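Local coordinates for protein caspase-3 (Porites astreoides, PDB 6WI4) that probably cleaves proteins after aspartates as a cysteine protease of programmed cell death in coral, and binds a peptide with acidic side chains, at residues 50-55 and 82-87; 158-163 and 200-205. All coordinates share one frame; numbering follows the deposited sequence.

Contact 1: 50-55 and 82-87; sequences LKFDVR and AFIFSI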
ATOM      1  N   LEU A  50      12.903   5.891  -4.982  1.00 12.06           N
ATOM      2  CA  LEU A  50      13.125   6.189  -3.574  1.00 10.23           C
ATOM      3  C   LEU A  50      14.286   5.391  -2.984  1.00 11.42           C
ATOM      4  O   LEU A  50      14.522   5.464  -1.772  1.00 13.61           O
ATOM      5  CB  LEU A  50      11.841   5.921  -2.779  1.00 12.07           C
ATOM      6  CG  LEU A  50      10.607   6.711  -3.199  1.00 10.66           C
ATOM      7  CD1 LEU A  50       9.399   6.245  -2.388  1.00 12.94           C
ATOM      8  CD2 LEU A  50      10.837   8.195  -3.003  1.00 12.12           C
ATOM      9  N   LYS A  51      14.976   4.600  -3.817  1.00 12.00           N
ATOM     10  CA  LYS A  51      16.219   3.899  -3.503  1.00 11.37           C
ATOM     11  C   LYS A  51      15.965   2.618  -2.715  1.00 12.33           C
ATOM     12  O   LYS A  51      16.795   2.208  -1.906  1.00 12.85           O
ATOM     13  CB  LYS A  51      17.205   4.828  -2.770  1.00 13.67           C
ATOM     14  CG  LYS A  51      17.584   6.068  -3.594  1.00 15.27           C
ATOM     15  CD  LYS A  51      18.520   7.005  -2.842  1.00 19.73           C
ATOM     16  CE  LYS A  51      19.892   6.382  -2.642  1.00 24.16           C
ATOM     17  NZ  LYS A  51      20.583   6.081  -3.925  1.00 27.74           N
ATOM     18  N   PHE A  52      14.857   1.940  -3.003  1.00 10.59           N
ATOM     19  CA  PHE A  52      14.579   0.634  -2.431  1.00  9.27           C
ATOM     20  C   PHE A  52      14.901  -0.478  -3.429  1.00 10.03           C
ATOM     21  O   PHE A  52      14.911  -0.276  -4.648  1.00 13.23           O
ATOM     22  CB  PHE A  52      13.113   0.542  -1.982  1.00  9.62           C
ATOM     23  CG  PHE A  52      12.825   1.301  -0.708  1.00  9.02           C
ATOM     24  CD1 PHE A  52      12.767   2.685  -0.717  1.00  9.71           C
ATOM     25  CD2 PHE A  52      12.626   0.633   0.500  1.00  9.61           C
ATOM     26  CE1 PHE A  52      12.513   3.402   0.457  1.00  9.69           C
ATOM     27  CE2 PHE A  52      12.379   1.344   1.676  1.00 11.13           C
ATOM     28  CZ  PHE A  52      12.330   2.726   1.652  1.00 10.67           C
ATOM     29  N   ASP A  53      15.165  -1.655  -2.872  1.00 10.04           N
ATOM     30  CA  ASP A  53      15.362  -2.902  -3.615  1.00 13.86           C
ATOM     31  C   ASP A  53      13.987  -3.533  -3.798  1.00 11.04           C
ATOM     32  O   ASP A  53      13.408  -4.055  -2.842  1.00 12.69           O
ATOM     33  CB  ASP A  53      16.325  -3.790  -2.824  1.00 11.96           C
ATOM     34  CG  ASP A  53      16.491  -5.198  -3.393  1.00 20.23           C
ATOM     35  OD1 ASP A  53      15.891  -5.557  -4.425  1.00 17.59           O
ATOM     36  OD2 ASP A  53      17.268  -5.958  -2.775  1.00 21.40           O
ATOM     37  N   VAL A  54      13.445  -3.453  -5.013  1.00 12.22           N
ATOM     38  CA  VAL A  54      12.041  -3.768  -5.271  1.00  9.37           C
ATOM     39  C   VAL A  54      11.894  -5.238  -5.633  1.00 12.21           C
ATOM     40  O   VAL A  54      12.608  -5.747  -6.507  1.00 12.67           O
ATOM     41  CB  VAL A  54      11.485  -2.874  -6.387  1.00 10.48           C
ATOM     42  CG1 VAL A  54      10.061  -3.262  -6.724  1.00 14.79           C
ATOM     43  CG2 VAL A  54      11.572  -1.424  -5.958  1.00 14.23           C
ATOM     44  N   ARG A  55      10.965  -5.919  -4.962  1.00 10.68           N
ATOM     45  CA  ARG A  55      10.669  -7.324  -5.219  1.00 11.43           C
ATOM     46  C   ARG A  55       9.205  -7.433  -5.622  1.00  9.80           C
ATOM     47  O   ARG A  55       8.322  -6.994  -4.875  1.00 12.59           O
ATOM     48  CB  ARG A  55      10.971  -8.175  -3.982  1.00 14.08           C
ATOM     49  CG  ARG A  55      12.258  -7.796  -3.266  1.00 18.12           C
ATOM     50  CD  ARG A  55      13.481  -8.499  -3.815  1.00 26.83           C
ATOM     51  NE  ARG A  55      14.700  -8.140  -3.077  1.00 28.59           N
ATOM     52  CZ  ARG A  55      15.072  -8.673  -1.911  1.00 29.41           C
ATOM     53  NH1 ARG A  55      14.335  -9.611  -1.329  1.00 28.54           N
ATOM     54  NH2 ARG A  55      16.195  -8.278  -1.323  1.00 26.67           N
ATOM     55  N   ALA A  82      14.729   1.143   6.365  1.00 11.73           N
ATOM     56  CA  ALA A  82      13.273   1.168   6.253  1.00 11.88           C
ATOM     57  C   ALA A  82      12.819  -0.093   5.532  1.00 11.39           C
ATOM     58  O   ALA A  82      13.629  -0.823   4.962  1.00 10.49           O
ATOM     59  CB  ALA A  82      12.805   2.423   5.512  1.00 12.05           C
ATOM     60  N   PHE A  83      11.503  -0.330   5.542  1.00 11.52           N
ATOM     61  CA  PHE A  83      10.903  -1.467   4.845  1.00  9.23           C
ATOM     62  C   PHE A  83       9.575  -1.034   4.253  1.00  8.23           C
ATOM     63  O   PHE A  83       8.821  -0.307   4.903  1.00  9.76           O
ATOM     64  CB  PHE A  83      10.686  -2.661   5.786  1.00 10.67           C
ATOM     65  CG  PHE A  83       9.941  -3.813   5.159  1.00  9.29           C
ATOM     66  CD1 PHE A  83      10.547  -4.595   4.186  1.00 10.26           C
ATOM     67  CD2 PHE A  83       8.647  -4.122   5.552  1.00 12.40           C
ATOM     68  CE1 PHE A  83       9.860  -5.656   3.603  1.00 12.39           C
ATOM     69  CE2 PHE A  83       7.956  -5.177   4.975  1.00 13.52           C
ATOM     70  CZ  PHE A  83       8.570  -5.947   3.996  1.00 13.58           C
ATOM     71  N   ILE A  84       9.283  -1.492   3.033  1.00  8.14           N
ATOM     72  CA  ILE A  84       8.023  -1.196   2.352  1.00 10.67           C
ATOM     73  C   ILE A  84       7.351  -2.502   1.960  1.00  8.87           C
ATOM     74  O   ILE A  84       8.001  -3.386   1.390  1.00  9.21           O
ATOM     75  CB  ILE A  84       8.248  -0.324   1.105  1.00  8.46           C
ATOM     76  CG1 ILE A  84       8.635   1.092   1.522  1.00  7.87           C
ATOM     77  CG2 ILE A  84       7.008  -0.341   0.189  1.00  9.83           C
ATOM     78  CD1 ILE A  84       8.982   1.996   0.342  1.00  9.21           C
ATOM     79  N   PHE A  85       6.048  -2.604   2.231  1.00 10.01           N
ATOM     80  CA  PHE A  85       5.212  -3.699   1.753  1.00  9.55           C
ATOM     81  C   PHE A  85       3.981  -3.110   1.080  1.00 10.44           C
ATOM     82  O   PHE A  85       3.311  -2.255   1.662  1.00 11.23           O
ATOM     83  CB  PHE A  85       4.793  -4.620   2.906  1.00 10.28           C
ATOM     84  CG  PHE A  85       3.888  -5.740   2.493  1.00 12.41           C
ATOM     85  CD1 PHE A  85       2.512  -5.549   2.403  1.00 15.43           C
ATOM     86  CD2 PHE A  85       4.404  -6.993   2.230  1.00 18.15           C
ATOM     87  CE1 PHE A  85       1.678  -6.577   2.027  1.00 16.70           C
ATOM     88  CE2 PHE A  85       3.564  -8.034   1.853  1.00 15.80           C
ATOM     89  CZ  PHE A  85       2.206  -7.823   1.763  1.00 16.03           C
ATOM     90  N   SER A  86       3.665  -3.569  -0.127  1.00  8.50           N
ATOM     91  CA  SER A  86       2.488  -3.055  -0.816  1.00  9.77           C
ATOM     92  C   SER A  86       1.745  -4.209  -1.466  1.00 10.01           C
ATOM     93  O   SER A  86       2.351  -5.179  -1.920  1.00 10.70           O
ATOM     94  CB  SER A  86       2.862  -1.987  -1.863  1.00  9.25           C
ATOM     95  OG  SER A  86       3.667  -2.542  -2.905  1.00 11.28           O
ATOM     96  N   ILE A  87       0.422  -4.110  -1.495  1.00  7.70           N
ATOM     97  CA  ILE A  87      -0.372  -5.158  -2.116  1.00  9.17           C
ATOM     98  C   ILE A  87      -1.539  -4.532  -2.858  1.00  9.02           C
ATOM     99  O   ILE A  87      -2.165  -3.579  -2.384  1.00 10.32           O
ATOM    100  CB  ILE A  87      -0.836  -6.216  -1.091  1.00  9.93           C
ATOM    101  CG1 ILE A  87      -1.515  -7.385  -1.815  1.00 10.97           C
ATOM    102  CG2 ILE A  87      -1.713  -5.592  -0.018  1.00 11.51           C
ATOM    103  CD1 ILE A  87      -1.592  -8.666  -0.968  1.00 14.11           C
TER
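The contact of Phe52 with Ile84 and Ala82 is buried hydrophobic packing in the caspase fold, near the start of strands 53-58 and 83-88 of the central sheet, which are not direct neighbours. Strand 13-18 runs between them, parallel to both, and its Ala14 touches Phe52 and Ile84, a small residue that probably helps the two larger ones to meet. Phe52 follows the Schellman motif that closes helix 36-49. Its CG is anti to the carbonyl carbon (chi1 -75°), which brings the ring toward Ile84. Ile84 CD1 sits over the centre of one ring face in a CH-pi contact, 3.6 Å from the Phe52 ring centroid and almost on the ring normal, and the two side chains cross at about a right angle. The short side chain of Ala82 fits against the ring's edge, with Phe52 CZ 3.9 Å from Ala82 CB. Replacing Phe52 by alanine would probably open a gap beside Ala14 and leave the Ile84 methyl without its aromatic platform. Ile84 also reaches Phe47 of helix 36-49. Along strand 53-58, Arg55 makes a side-on salt bridge to Asp53, Arg55 NE to Asp53 OD1 at 3.1 Å and Arg55 NH2 to Asp53 OD2 at 2.9 Å, both nitrogens approaching from above the carboxylate plane.

Contact 2: 158-163 and 200-205; sequences YSWRNS and YKSRTG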
ATOM      1  N   TYR A 158     -15.934   0.417  -0.762  1.00  9.61           N
ATOM      2  CA  TYR A 158     -15.207   0.061  -1.971  1.00 10.15           C
ATOM      3  C   TYR A 158     -14.040   1.019  -2.212  1.00 11.19           C
ATOM      4  O   TYR A 158     -14.013   2.155  -1.722  1.00 10.78           O
ATOM      5  CB  TYR A 158     -16.127   0.145  -3.189  1.00 12.41           C
ATOM      6  CG  TYR A 158     -17.219  -0.895  -3.304  1.00 13.50           C
ATOM      7  CD1 TYR A 158     -16.921  -2.249  -3.336  1.00 14.11           C
ATOM      8  CD2 TYR A 158     -18.550  -0.509  -3.433  1.00 13.48           C
ATOM      9  CE1 TYR A 158     -17.920  -3.198  -3.479  1.00 15.86           C
ATOM     10  CE2 TYR A 158     -19.554  -1.448  -3.581  1.00 14.47           C
ATOM     11  CZ  TYR A 158     -19.233  -2.789  -3.602  1.00 19.94           C
ATOM     12  OH  TYR A 158     -20.235  -3.726  -3.747  1.00 22.43           O
ATOM     13  N   SER A 159     -13.100   0.559  -3.034  1.00  9.15           N
ATOM     14  CA  SER A 159     -12.014   1.357  -3.575  1.00  8.39           C
ATOM     15  C   SER A 159     -12.073   1.221  -5.087  1.00  9.80           C
ATOM     16  O   SER A 159     -12.396   0.149  -5.598  1.00 12.20           O
ATOM     17  CB  SER A 159     -10.671   0.850  -3.034  1.00 11.04           C
ATOM     18  OG  SER A 159      -9.593   1.661  -3.451  1.00  9.90           O
ATOM     19  N   TRP A 160     -11.736   2.290  -5.797  1.00  9.13           N
ATOM     20  CA  TRP A 160     -11.933   2.354  -7.242  1.00  9.52           C
ATOM     21  C   TRP A 160     -10.647   2.198  -8.038  1.00 10.06           C
ATOM     22  O   TRP A 160      -9.596   2.747  -7.687  1.00 10.22           O
ATOM     23  CB  TRP A 160     -12.604   3.673  -7.610  1.00 11.14           C
ATOM     24  CG  TRP A 160     -14.064   3.716  -7.297  1.00  9.83           C
ATOM     25  CD1 TRP A 160     -14.654   4.280  -6.202  1.00 13.67           C
ATOM     26  CD2 TRP A 160     -15.128   3.214  -8.115  1.00  9.00           C
ATOM     27  NE1 TRP A 160     -16.025   4.151  -6.281  1.00 12.07           N
ATOM     28  CE2 TRP A 160     -16.337   3.493  -7.443  1.00  9.99           C
ATOM     29  CE3 TRP A 160     -15.172   2.538  -9.336  1.00 11.81           C
ATOM     30  CZ2 TRP A 160     -17.579   3.137  -7.963  1.00 10.86           C
ATOM     31  CZ3 TRP A 160     -16.412   2.179  -9.849  1.00 12.71           C
ATOM     32  CH2 TRP A 160     -17.594   2.479  -9.158  1.00 10.49           C
ATOM     33  N   ARG A 161     -10.753   1.452  -9.131  1.00  9.76           N
ATOM     34  CA  ARG A 161      -9.653   1.173 -10.042  1.00 10.65           C
ATOM     35  C   ARG A 161     -10.144   1.398 -11.461  1.00 11.15           C
ATOM     36  O   ARG A 161     -11.249   0.976 -11.806  1.00 14.02           O
ATOM     37  CB  ARG A 161      -9.180  -0.275  -9.871  1.00 12.94           C
ATOM     38  CG  ARG A 161      -8.293  -0.832 -10.991  1.00 12.12           C
ATOM     39  CD  ARG A 161      -7.936  -2.299 -10.723  1.00 12.17           C
ATOM     40  NE  ARG A 161      -9.057  -3.015 -10.125  1.00 12.08           N
ATOM     41  CZ  ARG A 161     -10.126  -3.449 -10.788  1.00 12.64           C
ATOM     42  NH1 ARG A 161     -10.228  -3.287 -12.102  1.00 13.78           N
ATOM     43  NH2 ARG A 161     -11.099  -4.062 -10.131  1.00 15.11           N
ATOM     44  N   ASN A 162      -9.329   2.056 -12.285  1.00 10.99           N
ATOM     45  CA  ASN A 162      -9.658   2.232 -13.693  1.00 13.49           C
ATOM     46  C   ASN A 162      -8.896   1.222 -14.544  1.00 11.09           C
ATOM     47  O   ASN A 162      -7.693   1.016 -14.361  1.00 12.45           O
ATOM     48  CB  ASN A 162      -9.337   3.649 -14.169  1.00 11.62           C
ATOM     49  CG  ASN A 162      -9.768   3.880 -15.607  1.00 13.29           C
ATOM     50  OD1 ASN A 162      -8.972   3.756 -16.534  1.00 13.13           O
ATOM     51  ND2 ASN A 162     -11.045   4.191 -15.800  1.00 14.64           N
ATOM     52  N   SER A 163      -9.599   0.622 -15.510  1.00 10.63           N
ATOM     53  CA  SER A 163      -9.014  -0.475 -16.271  1.00 10.95           C
ATOM     54  C   SER A 163      -7.872  -0.017 -17.171  1.00 12.95           C
ATOM     55  O   SER A 163      -6.990  -0.818 -17.498  1.00 14.21           O
ATOM     56  CB  SER A 163     -10.092  -1.157 -17.105  1.00 14.06           C
ATOM     57  OG  SER A 163     -10.634  -0.244 -18.046  1.00 15.41           O
ATOM     58  N   TYR A 200     -12.079  12.692  -7.238  1.00 15.68           N
ATOM     59  CA  TYR A 200     -12.516  11.774  -8.284  1.00 12.05           C
ATOM     60  C   TYR A 200     -14.011  11.481  -8.167  1.00 14.02           C
ATOM     61  O   TYR A 200     -14.573  11.430  -7.070  1.00 13.45           O
ATOM     62  CB  TYR A 200     -11.762  10.443  -8.185  1.00 12.18           C
ATOM     63  CG  TYR A 200     -10.385  10.344  -8.808  1.00 18.57           C
ATOM     64  CD1 TYR A 200      -9.248  10.681  -8.087  1.00 16.51           C
ATOM     65  CD2 TYR A 200     -10.222   9.822 -10.087  1.00 18.43           C
ATOM     66  CE1 TYR A 200      -7.980  10.571  -8.646  1.00 18.66           C
ATOM     67  CE2 TYR A 200      -8.964   9.704 -10.657  1.00 20.86           C
ATOM     68  CZ  TYR A 200      -7.847  10.075  -9.931  1.00 22.19           C
ATOM     69  OH  TYR A 200      -6.597   9.945 -10.500  1.00 30.76           O
ATOM     70  N   LYS A 201     -14.648  11.241  -9.315  1.00 12.88           N
ATOM     71  CA  LYS A 201     -16.011  10.714  -9.372  1.00 12.57           C
ATOM     72  C   LYS A 201     -16.017   9.531 -10.326  1.00 10.43           C
ATOM     73  O   LYS A 201     -15.447   9.622 -11.415  1.00 14.77           O
ATOM     74  CB  LYS A 201     -17.015  11.767  -9.865  1.00 15.69           C
ATOM     75  CG  LYS A 201     -17.276  12.899  -8.905  1.00 22.13           C
ATOM     76  CD  LYS A 201     -18.258  13.910  -9.500  1.00 25.90           C
ATOM     77  CE  LYS A 201     -18.449  15.101  -8.564  1.00 28.92           C
ATOM     78  NZ  LYS A 201     -19.311  16.139  -9.199  1.00 36.38           N
ATOM     79  N   SER A 202     -16.648   8.428  -9.935  1.00 11.66           N
ATOM     80  CA  SER A 202     -16.615   7.264 -10.812  1.00  8.78           C
ATOM     81  C   SER A 202     -17.406   7.539 -12.083  1.00 10.92           C
ATOM     82  O   SER A 202     -18.396   8.278 -12.077  1.00 12.73           O
ATOM     83  CB  SER A 202     -17.181   6.024 -10.124  1.00 11.34           C
ATOM     84  OG  SER A 202     -18.566   6.203  -9.866  1.00 12.16           O
ATOM     85  N   ARG A 203     -16.947   6.933 -13.173  1.00 11.94           N
ATOM     86  CA  ARG A 203     -17.578   7.020 -14.488  1.00 13.14           C
ATOM     87  C   ARG A 203     -17.833   5.588 -14.938  1.00 15.19           C
ATOM     88  O   ARG A 203     -16.927   4.922 -15.453  1.00 15.14           O
ATOM     89  CB  ARG A 203     -16.681   7.759 -15.472  1.00 14.25           C
ATOM     90  CG  ARG A 203     -16.639   9.246 -15.308  1.00 15.26           C
ATOM     91  CD  ARG A 203     -15.720   9.863 -16.371  1.00 21.66           C
ATOM     92  NE  ARG A 203     -15.834   9.168 -17.660  1.00 22.01           N
ATOM     93  CZ  ARG A 203     -16.516   9.624 -18.710  1.00 26.41           C
ATOM     94  NH1 ARG A 203     -16.561   8.913 -19.829  1.00 21.92           N
ATOM     95  NH2 ARG A 203     -17.152  10.788 -18.651  1.00 19.96           N
ATOM     96  N   THR A 204     -19.051   5.095 -14.708  1.00 11.76           N
ATOM     97  CA  THR A 204     -19.416   3.743 -15.083  1.00 12.04           C
ATOM     98  C   THR A 204     -20.576   3.673 -16.051  1.00 11.07           C
ATOM     99  O   THR A 204     -20.731   2.646 -16.715  1.00 15.43           O
ATOM    100  CB  THR A 204     -19.801   2.909 -13.853  1.00 12.12           C
ATOM    101  OG1 THR A 204     -21.014   3.431 -13.301  1.00 13.26           O
ATOM    102  CG2 THR A 204     -18.694   2.948 -12.787  1.00 15.23           C
ATOM    103  N   GLY A 205     -21.389   4.717 -16.139  1.00 11.27           N
ATOM    104  CA  GLY A 205     -22.625   4.664 -16.903  1.00 11.18           C
ATOM    105  C   GLY A 205     -23.729   3.847 -16.269  1.00 13.37           C
ATOM    106  O   GLY A 205     -24.807   3.725 -16.861  1.00 11.89           O
TER
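One face of the Trp160 indole carries Ser202, whose CB stands 3.6 Å from the centroid of the six-membered ring, 10° off the normal, in a CH-pi contact. Thr204 comes in obliquely, its CG2 3.8 Å from Trp160 CZ3 and equally far from CH2. A broad flat ring suits this place because it can meet both residues at once and still pack on the backbone of the bound peptide. Ser202 is small enough to lie close over the indole, while its OG, held between backbone N and carbonyl carbon (chi1 66°), bonds to Lys212 N and Ser209 O. Thr204 divides its branches: the methyl goes to the indole and OG1 pairs with Ser209 OG. The surroundings form the substrate cleft. Trp160 and Arg161 pair with the bound peptide as an antiparallel ladder. An acidic side chain of that peptide forms a salt bridge with Arg161, and Arg203 N and Asn162 ND2 bond to acidic peptide side chains, consistent with the acidic substrate preference of apoptotic caspases. Strand 156-162 is joined by strand 166-167; the 200-205 loop, which follows helix 186-197, lies against the beginning of helix 168-180, with Ser202 on Trp168 and Tyr200 on Gln171 and Ser172.

Contacts 1 and 2 lie on opposite sides of the chain's centre, their centres 27 Å apart; their nearest atoms are about 9 Å apart, so neither touches the other. Contact 1, its centre about 10 Å from the centre of the chain, belongs to the core: it joins two strands of the central sheet across the one between them. Contact 2, its centre about 19 Å from the centre of the chain, belongs to the periphery, where a strand and a loop line the peptide site. In caspases the catalytic residues lie in loops beyond the carboxyl ends of the central parallel strands, which include 83-88. Contact 1 is thus packing within the sheet, whereas contact 2 lies at the bound peptide itself.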